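Local coordinates for protein 3-dehydroquinate dehydratase (Enterococcus faecalis, PDB 4PH6) that catalyses the cis-dehydration of 3-dehydroquinate to 3-dehydroshikimate through an imine intermediate, the third step of the chorismate pathway, at residues P19-P24 / Q243-Y248; I25-A30 / L34-A39; M206-G209 / S215-T218. All coordinates share one frame; numbering follows the deposited sequence.

Contact 1 of 3, residues P19-P24 / Q243-Y248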
loop_
_atom_site.group_PDB
_atom_site.type_symbol
_atom_site.label_atom_id
_atom_site.label_comp_id
_atom_site.label_asym_id
_atom_site.label_seq_id
_atom_site.Cartn_x
_atom_site.Cartn_y
_atom_site.Cartn_z
ATOM N N PRO A 19 5.421 1.894 -12.693
ATOM C CA PRO A 19 4.194 1.494 -13.384
ATOM C C PRO A 19 3.668 2.599 -14.283
ATOM O O PRO A 19 3.535 3.747 -13.837
ATOM C CB PRO A 19 3.210 1.232 -12.237
ATOM C CG PRO A 19 4.064 0.916 -11.068
ATOM C CD PRO A 19 5.318 1.701 -11.231
ATOM N N LYS A 20 3.345 2.254 -15.523
ATOM C CA LYS A 20 2.871 3.250 -16.462
ATOM C C LYS A 20 1.402 3.502 -16.202
ATOM O O LYS A 20 0.666 2.587 -15.817
ATOM C CB LYS A 20 3.124 2.801 -17.902
ATOM C CG LYS A 20 4.597 2.477 -18.171
ATOM C CD LYS A 20 5.495 3.655 -17.779
ATOM C CE LYS A 20 6.980 3.402 -18.069
ATOM N NZ LYS A 20 7.590 2.393 -17.170
ATOM N N ILE A 21 0.983 4.746 -16.391
ATOM C CA ILE A 21 -0.371 5.134 -16.047
ATOM C C ILE A 21 -1.293 5.141 -17.255
ATOM O O ILE A 21 -0.962 5.699 -18.307
ATOM C CB ILE A 21 -0.407 6.514 -15.368
ATOM C CG1 ILE A 21 0.543 6.537 -14.165
ATOM C CG2 ILE A 21 -1.806 6.859 -14.947
ATOM C CD1 ILE A 21 0.438 7.796 -13.319
ATOM N N VAL A 22 -2.449 4.509 -17.061
ATOM C CA VAL A 22 -3.485 4.335 -18.062
ATOM C C VAL A 22 -4.742 5.090 -17.664
ATOM O O VAL A 22 -5.301 4.843 -16.595
ATOM C CB VAL A 22 -3.880 2.844 -18.233
ATOM C CG1 VAL A 22 -4.852 2.671 -19.403
ATOM C CG2 VAL A 22 -2.643 1.968 -18.395
ATOM N N VAL A 23 -5.207 5.986 -18.522
ATOM C CA VAL A 23 -6.488 6.625 -18.285
ATOM C C VAL A 23 -7.506 6.047 -19.259
ATOM O O VAL A 23 -7.235 5.943 -20.465
ATOM C CB VAL A 23 -6.409 8.181 -18.414
ATOM C CG1 VAL A 23 -5.907 8.615 -19.791
ATOM C CG2 VAL A 23 -7.762 8.816 -18.124
ATOM N N PRO A 24 -8.681 5.639 -18.733
ATOM C CA PRO A 24 -9.819 5.175 -19.538
ATOM C C PRO A 24 -10.722 6.311 -20.046
ATOM O O PRO A 24 -10.986 7.296 -19.357
ATOM C CB PRO A 24 -10.588 4.283 -18.565
ATOM C CG PRO A 24 -10.355 4.949 -17.234
ATOM C CD PRO A 24 -8.961 5.537 -17.287
ATOM N N GLN A 243 -3.461 12.316 -11.712
ATOM C CA GLN A 243 -2.468 13.193 -11.081
ATOM C C GLN A 243 -2.003 12.666 -9.715
ATOM O O GLN A 243 -0.803 12.672 -9.415
ATOM C CB GLN A 243 -3.016 14.621 -10.910
ATOM C CG GLN A 243 -2.182 15.488 -9.956
ATOM C CD GLN A 243 -2.828 16.836 -9.623
ATOM O OE1 GLN A 243 -4.033 16.920 -9.387
ATOM N NE2 GLN A 243 -2.016 17.889 -9.578
ATOM N N VAL A 244 -2.954 12.246 -8.883
ATOM C CA VAL A 244 -2.647 11.706 -7.561
ATOM C C VAL A 244 -1.823 10.439 -7.715
ATOM O O VAL A 244 -0.932 10.140 -6.910
ATOM C CB VAL A 244 -3.945 11.400 -6.754
ATOM C CG1 VAL A 244 -3.651 10.531 -5.548
ATOM C CG2 VAL A 244 -4.650 12.684 -6.338
ATOM N N LEU A 245 -2.126 9.704 -8.777
ATOM C CA LEU A 245 -1.519 8.414 -9.031
ATOM C C LEU A 245 -0.016 8.537 -9.281
ATOM O O LEU A 245 0.790 7.831 -8.671
ATOM C CB LEU A 245 -2.207 7.761 -10.224
ATOM C CG LEU A 245 -2.286 6.248 -10.248
ATOM C CD1 LEU A 245 -2.659 5.696 -8.856
ATOM C CD2 LEU A 245 -3.303 5.827 -11.310
ATOM N N ARG A 246 0.350 9.440 -10.184
ATOM C CA ARG A 246 1.754 9.703 -10.460
ATOM C C ARG A 246 2.480 10.113 -9.181
ATOM O O ARG A 246 3.556 9.599 -8.888
ATOM C CB ARG A 246 1.909 10.786 -11.525
ATOM C CG ARG A 246 3.340 10.963 -11.985
ATOM C CD ARG A 246 3.742 9.888 -12.980
ATOM N NE ARG A 246 3.239 10.186 -14.317
ATOM C CZ ARG A 246 3.235 9.320 -15.325
ATOM N NH1 ARG A 246 3.694 8.094 -15.146
ATOM N NH2 ARG A 246 2.761 9.680 -16.510
ATOM N N ASN A 247 1.879 11.029 -8.421
ATOM C CA ASN A 247 2.478 11.502 -7.178
ATOM C C ASN A 247 2.659 10.350 -6.199
ATOM O O ASN A 247 3.707 10.211 -5.574
ATOM C CB ASN A 247 1.622 12.594 -6.523
ATOM C CG ASN A 247 1.839 13.971 -7.128
ATOM O OD1 ASN A 247 2.770 14.196 -7.906
ATOM N ND2 ASN A 247 0.980 14.913 -6.748
ATOM N N TYR A 248 1.632 9.517 -6.079
ATOM C CA TYR A 248 1.688 8.403 -5.148
ATOM C C TYR A 248 2.705 7.364 -5.588
ATOM O O TYR A 248 3.396 6.794 -4.753
ATOM C CB TYR A 248 0.310 7.770 -4.979
ATOM C CG TYR A 248 -0.527 8.473 -3.927
ATOM C CD1 TYR A 248 -1.228 7.747 -2.970
ATOM C CD2 TYR A 248 -0.597 9.861 -3.873
ATOM C CE1 TYR A 248 -1.986 8.382 -2.005
ATOM C CE2 TYR A 248 -1.356 10.504 -2.908
ATOM C CZ TYR A 248 -2.052 9.759 -1.973
ATOM O OH TYR A 248 -2.812 10.384 -1.006
HETATM O O HOH W 1 5.109 6.389 -13.241
#

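Contact 2 of 3, residues I25-A30 / L34-A39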
loop_
_atom_site.group_PDB
_atom_site.type_symbol
_atom_site.label_atom_id
_atom_site.label_comp_id
_atom_site.label_asym_id
_atom_site.label_seq_id
_atom_site.Cartn_x
_atom_site.Cartn_y
_atom_site.Cartn_z
ATOM N N ILE A 25 -11.182 6.153 -21.278
ATOM C CA ILE A 25 -12.267 6.952 -21.796
ATOM C C ILE A 25 -13.513 6.082 -21.756
ATOM O O ILE A 25 -13.531 5.010 -22.360
ATOM C CB ILE A 25 -11.976 7.440 -23.221
ATOM C CG1 ILE A 25 -10.716 8.320 -23.220
ATOM C CG2 ILE A 25 -13.182 8.180 -23.788
ATOM C CD1 ILE A 25 -10.355 8.907 -24.575
ATOM N N VAL A 26 -14.536 6.509 -21.020
ATOM C CA VAL A 26 -15.773 5.736 -20.929
ATOM C C VAL A 26 -16.991 6.517 -21.401
ATOM O O VAL A 26 -18.122 6.104 -21.159
ATOM C CB VAL A 26 -16.057 5.240 -19.483
ATOM C CG1 VAL A 26 -14.941 4.327 -18.984
ATOM C CG2 VAL A 26 -16.272 6.412 -18.533
ATOM N N ALA A 27 -16.767 7.644 -22.074
ATOM C CA ALA A 27 -17.875 8.465 -22.554
ATOM C C ALA A 27 -18.616 7.757 -23.698
ATOM O O ALA A 27 -17.995 7.134 -24.544
ATOM C CB ALA A 27 -17.374 9.827 -22.995
ATOM N N PRO A 28 -19.954 7.846 -23.713
ATOM C CA PRO A 28 -20.773 7.100 -24.674
ATOM C C PRO A 28 -20.925 7.782 -26.032
ATOM O O PRO A 28 -21.185 7.089 -27.012
ATOM C CB PRO A 28 -22.130 7.022 -23.973
ATOM C CG PRO A 28 -22.200 8.305 -23.211
ATOM C CD PRO A 28 -20.786 8.555 -22.719
ATOM N N THR A 29 -20.800 9.104 -26.100
ATOM C CA THR A 29 -20.944 9.768 -27.396
ATOM C C THR A 29 -19.598 10.046 -28.007
ATOM O O THR A 29 -18.615 10.236 -27.292
ATOM C CB THR A 29 -21.691 11.099 -27.312
ATOM O OG1 THR A 29 -20.903 12.026 -26.560
ATOM C CG2 THR A 29 -23.042 10.921 -26.644
ATOM N N ALA A 30 -19.585 10.085 -29.340
ATOM C CA ALA A 30 -18.375 10.248 -30.133
ATOM C C ALA A 30 -17.693 11.552 -29.799
ATOM O O ALA A 30 -16.476 11.606 -29.593
ATOM C CB ALA A 30 -18.708 10.190 -31.629
ATOM N N LEU A 34 -13.875 12.094 -28.371
ATOM C CA LEU A 34 -12.818 12.900 -28.979
ATOM C C LEU A 34 -12.316 13.993 -28.029
ATOM O O LEU A 34 -11.108 14.219 -27.937
ATOM C CB LEU A 34 -13.298 13.534 -30.293
ATOM C CG LEU A 34 -13.564 12.530 -31.421
ATOM C CD1 LEU A 34 -13.938 13.221 -32.733
ATOM C CD2 LEU A 34 -12.372 11.607 -31.593
ATOM N N ALA A 35 -13.229 14.663 -27.325
ATOM C CA ALA A 35 -12.818 15.705 -26.391
ATOM C C ALA A 35 -11.875 15.144 -25.327
ATOM O O ALA A 35 -10.810 15.721 -25.066
ATOM C CB ALA A 35 -14.035 16.372 -25.739
ATOM N N GLU A 36 -12.254 14.013 -24.742
ATOM C CA GLU A 36 -11.471 13.402 -23.675
ATOM C C GLU A 36 -10.131 12.863 -24.201
ATOM O O GLU A 36 -9.155 12.762 -23.461
ATOM C CB GLU A 36 -12.273 12.294 -22.990
ATOM C CG GLU A 36 -13.506 12.803 -22.267
ATOM C CD GLU A 36 -14.145 11.765 -21.359
ATOM O OE1 GLU A 36 -13.546 10.685 -21.153
ATOM O OE2 GLU A 36 -15.254 12.031 -20.843
ATOM N N ALA A 37 -10.089 12.538 -25.486
ATOM C CA ALA A 37 -8.850 12.125 -26.120
ATOM C C ALA A 37 -7.920 13.324 -26.199
ATOM O O ALA A 37 -6.747 13.252 -25.834
ATOM C CB ALA A 37 -9.117 11.564 -27.492
ATOM N N THR A 38 -8.467 14.434 -26.675
ATOM C CA THR A 38 -7.704 15.667 -26.753
ATOM C C THR A 38 -7.241 16.089 -25.359
ATOM O O THR A 38 -6.085 16.482 -25.194
ATOM C CB THR A 38 -8.510 16.802 -27.420
ATOM O OG1 THR A 38 -8.686 16.499 -28.814
ATOM C CG2 THR A 38 -7.783 18.134 -27.284
ATOM N N ALA A 39 -8.122 15.958 -24.368
ATOM C CA ALA A 39 -7.778 16.291 -22.993
ATOM C C ALA A 39 -6.613 15.449 -22.451
ATOM O O ALA A 39 -5.828 15.953 -21.645
ATOM C CB ALA A 39 -9.005 16.146 -22.080
#

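Contact 3 of 3, residues M206-G209 / S215-T218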
loop_
_atom_site.group_PDB
_atom_site.type_symbol
_atom_site.label_atom_id
_atom_site.label_comp_id
_atom_site.label_asym_id
_atom_site.label_seq_id
_atom_site.Cartn_x
_atom_site.Cartn_y
_atom_site.Cartn_z
ATOM N N MET A 206 -4.711 -5.934 -10.195
ATOM C CA MET A 206 -5.292 -4.997 -9.253
ATOM C C MET A 206 -6.395 -5.649 -8.449
ATOM O O MET A 206 -7.101 -6.546 -8.917
ATOM C CB MET A 206 -5.815 -3.744 -9.962
ATOM C CG MET A 206 -7.027 -3.963 -10.825
ATOM S SD MET A 206 -6.737 -3.314 -12.475
ATOM C CE MET A 206 -5.530 -4.504 -13.043
ATOM N N SER A 207 -6.476 -5.205 -7.205
ATOM C CA SER A 207 -7.553 -5.520 -6.298
ATOM C C SER A 207 -8.526 -4.341 -6.331
ATOM O O SER A 207 -8.145 -3.206 -6.027
ATOM C CB SER A 207 -6.987 -5.770 -4.898
ATOM O OG SER A 207 -8.001 -5.971 -3.940
ATOM N N MET A 208 -9.768 -4.599 -6.735
ATOM C CA MET A 208 -10.712 -3.524 -7.053
ATOM C C MET A 208 -11.397 -2.923 -5.817
ATOM O O MET A 208 -11.303 -3.458 -4.742
ATOM C CB MET A 208 -11.770 -4.034 -8.040
ATOM C CG MET A 208 -11.203 -4.341 -9.430
ATOM S SD MET A 208 -12.455 -4.725 -10.668
ATOM C CE MET A 208 -12.882 -6.405 -10.251
ATOM N N GLY A 209 -12.093 -1.804 -5.988
ATOM C CA GLY A 209 -12.803 -1.175 -4.888
ATOM C C GLY A 209 -11.931 -0.415 -3.899
ATOM O O GLY A 209 -10.728 -0.286 -4.075
ATOM N N SER A 215 -3.355 -1.645 -4.108
ATOM C CA SER A 215 -2.818 -2.442 -5.213
ATOM C C SER A 215 -2.597 -1.581 -6.453
ATOM O O SER A 215 -1.960 -2.008 -7.406
ATOM C CB SER A 215 -3.754 -3.613 -5.547
ATOM O OG SER A 215 -4.958 -3.174 -6.161
ATOM N N ARG A 216 -3.130 -0.363 -6.440
ATOM C CA ARG A 216 -3.021 0.496 -7.606
ATOM C C ARG A 216 -1.781 1.379 -7.548
ATOM O O ARG A 216 -1.444 2.016 -8.536
ATOM C CB ARG A 216 -4.267 1.362 -7.755
ATOM C CG ARG A 216 -5.560 0.576 -7.908
ATOM C CD ARG A 216 -6.693 1.481 -8.344
ATOM N NE ARG A 216 -7.973 0.791 -8.477
ATOM C CZ ARG A 216 -8.387 0.160 -9.571
ATOM N NH1 ARG A 216 -7.613 0.096 -10.649
ATOM N NH2 ARG A 216 -9.579 -0.427 -9.583
ATOM N N VAL A 217 -1.091 1.406 -6.404
ATOM C CA VAL A 217 0.095 2.242 -6.275
ATOM C C VAL A 217 1.367 1.465 -5.920
ATOM O O VAL A 217 2.464 2.043 -5.861
ATOM C CB VAL A 217 -0.130 3.346 -5.220
ATOM C CG1 VAL A 217 -1.405 4.132 -5.549
ATOM C CG2 VAL A 217 -0.191 2.750 -3.809
ATOM N N THR A 218 1.215 0.159 -5.704
ATOM C CA THR A 218 2.317 -0.700 -5.287
ATOM C C THR A 218 2.925 -1.505 -6.417
ATOM O O THR A 218 3.726 -2.399 -6.158
ATOM C CB THR A 218 1.871 -1.710 -4.191
ATOM O OG1 THR A 218 0.717 -2.453 -4.632
ATOM C CG2 THR A 218 1.542 -0.985 -2.920
HETATM O O HOH W 2 -8.946 -0.469 -6.157
HETATM O O HOH W 3 -11.969 -0.210 -8.328
#

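Contact 1 of 3, residues P19-P24 / Q243-Y248
Ile21 lies under the bent side chain of Arg246, and its CD1 sits in the hollow of that chain, between the guanidinium and the helix backbone, 3.5 Å from Arg246 N. The same methyl lies over one face of the guanidinium, 3.6 Å from its plane and offset toward the rim, while CG1 of Ile21 comes within 3.6 Å of Arg246 NH1. On the other branch, CG2 of Ile21 packs against Leu245 CD2 at 4.1 Å, the two side chains running past each other in opposite directions. Arg246 starts with CG anti to the backbone N (chi1 -172°); the bends at chi2 and chi3 then fold the chain back over Ile21 and lay the guanidinium on CD1 and CG1. In the plane of the guanidinium, a water accepts from Arg246 NH1 at 2.9 Å and donates to Pro19 O at 3.1 Å, a bridge between the helix and the start of the strand. This is the closing seam of the (beta/alpha)8 barrel: strand 20-25, the first of the parallel barrel, receives helix 242-251, the last one. Farther out, Arg246 forms salt bridges through NH1 with Asp46 and through NE with Asp44, which fix the guanidinium and probably offset its charge beside the apolar isoleucine. Asp46 also accepts a hydrogen bond from Ile21 N, so one carboxylate oxygen holds both partners. Val242 and Leu249 of the same helix also pack on Ile21, and farther along the helix Tyr248 stacks on Tyr248 of the second subunit.

Contact 2 of 3, residues I25-A30 / L34-A39
Ile25 packs on the first helix at Ala37, while Ile25 and Ala27 both meet the carboxylate of Glu36, which reaches out from the helix. The buried part is formed by Ile25, Ala27 and Ala37: Ile25 CD1 is set over the Ala37 backbone and methyl, 3.8 Å from Ala37 N and 4.1 Å from Ala37 CB, with Ile33 and Val48 packed on the same side chain. Ile25 holds CG1 anti to its carbonyl carbon (chi1 -61°), which sends CD1 toward the helix backbone and leaves CG2 to meet the carboxylate. Glu36 is extended beyond CG and passes Ile25 in the opposite direction; within this contact each carboxylate oxygen lies against a methyl, OE1 3.7 Å from Ile25 CG2 and OE2 3.7 Å from Ala27 CB. These segments form the beta-alpha turn that follows the first strand of the TIM barrel, with Thr29 as N-cap of helix 30-40, its OG1 capping a backbone N just past Ala30. Inside the helix, Leu34 N donates to Ala30 O at 2.9 Å and 163°. By contrast, Val26, Ala30, Leu34 and Glu36 are partly exposed. Leu34 turns to Leu67, Gln70 and Val71 of helix 61-73, and Val26, its CB directed away from the helix, touches Arg51, a predicted 3-dehydroquinate-binding residue.

Contact 3 of 3, residues M206-G209 / S215-T218
Ser215 holds OG between its backbone N and carbonyl carbon (chi1 71°), which aims the hydroxyl at the strand end, where it accepts a hydrogen bond from Ser207 N at 2.7 Å with an N-H...O angle of 159°. The same OG is also hydrogen-bonded to Gly212 O, inside the intervening loop. Arg216 has CG anti to its carbonyl carbon (chi1 -59°) and then runs extended to NE, carrying the guanidinium alongside the segment 206-209. Its NH1 lies 4.0 Å from Met206 SD and its NH2 4.2 Å from Met208 CA, both approaches oblique to the guanidinium. Met206 bends at chi2 and chi3, and its side chain crosses that of Arg216 at a slant. Two waters complete the link between arginine and backbone. One accepts from Arg216 NE at 2.8 Å and donates to both Ser207 O and Gly209 O; the other accepts from Arg216 NH2 at 2.7 Å and from Gly209 N. The contact spans the C-terminal end of strand 203-207 and the loop after it, the end of a TIM barrel where the active site lies, and Arg216 is predicted to bind 3-dehydroquinate. Met206 packs on Lys173, the predicted Schiff-base lysine, and the Met208 side chain lies near that of His146, the predicted proton donor/acceptor. Ser207 CB, 3.5 Å from Ser215 OG, continues the packing toward Val184 and Leu187 of helix 181-197, and Leu188 of that helix touches Ser215.

How the contacts relate
From the N terminus, strand 20-25 enters contact 1 first, but its partner helix comes only near the C terminus, so contact 1 closes a loop around nearly the whole barrel. Contact 2 follows at once, its first segment adjoining 19-24 in sequence, and closes a short turn onto helix 30-40. Contact 3 closes another short loop, after strand 203-207. Both are nested inside contact 1 and stand in series, about 25 Å apart between centres without touching. Contacts 1 and 3 do meet: Leu245 CD1 is 3.9 Å from Val217 CG1, joining the final helix to the loop after strand 203-207, and both reach the second subunit.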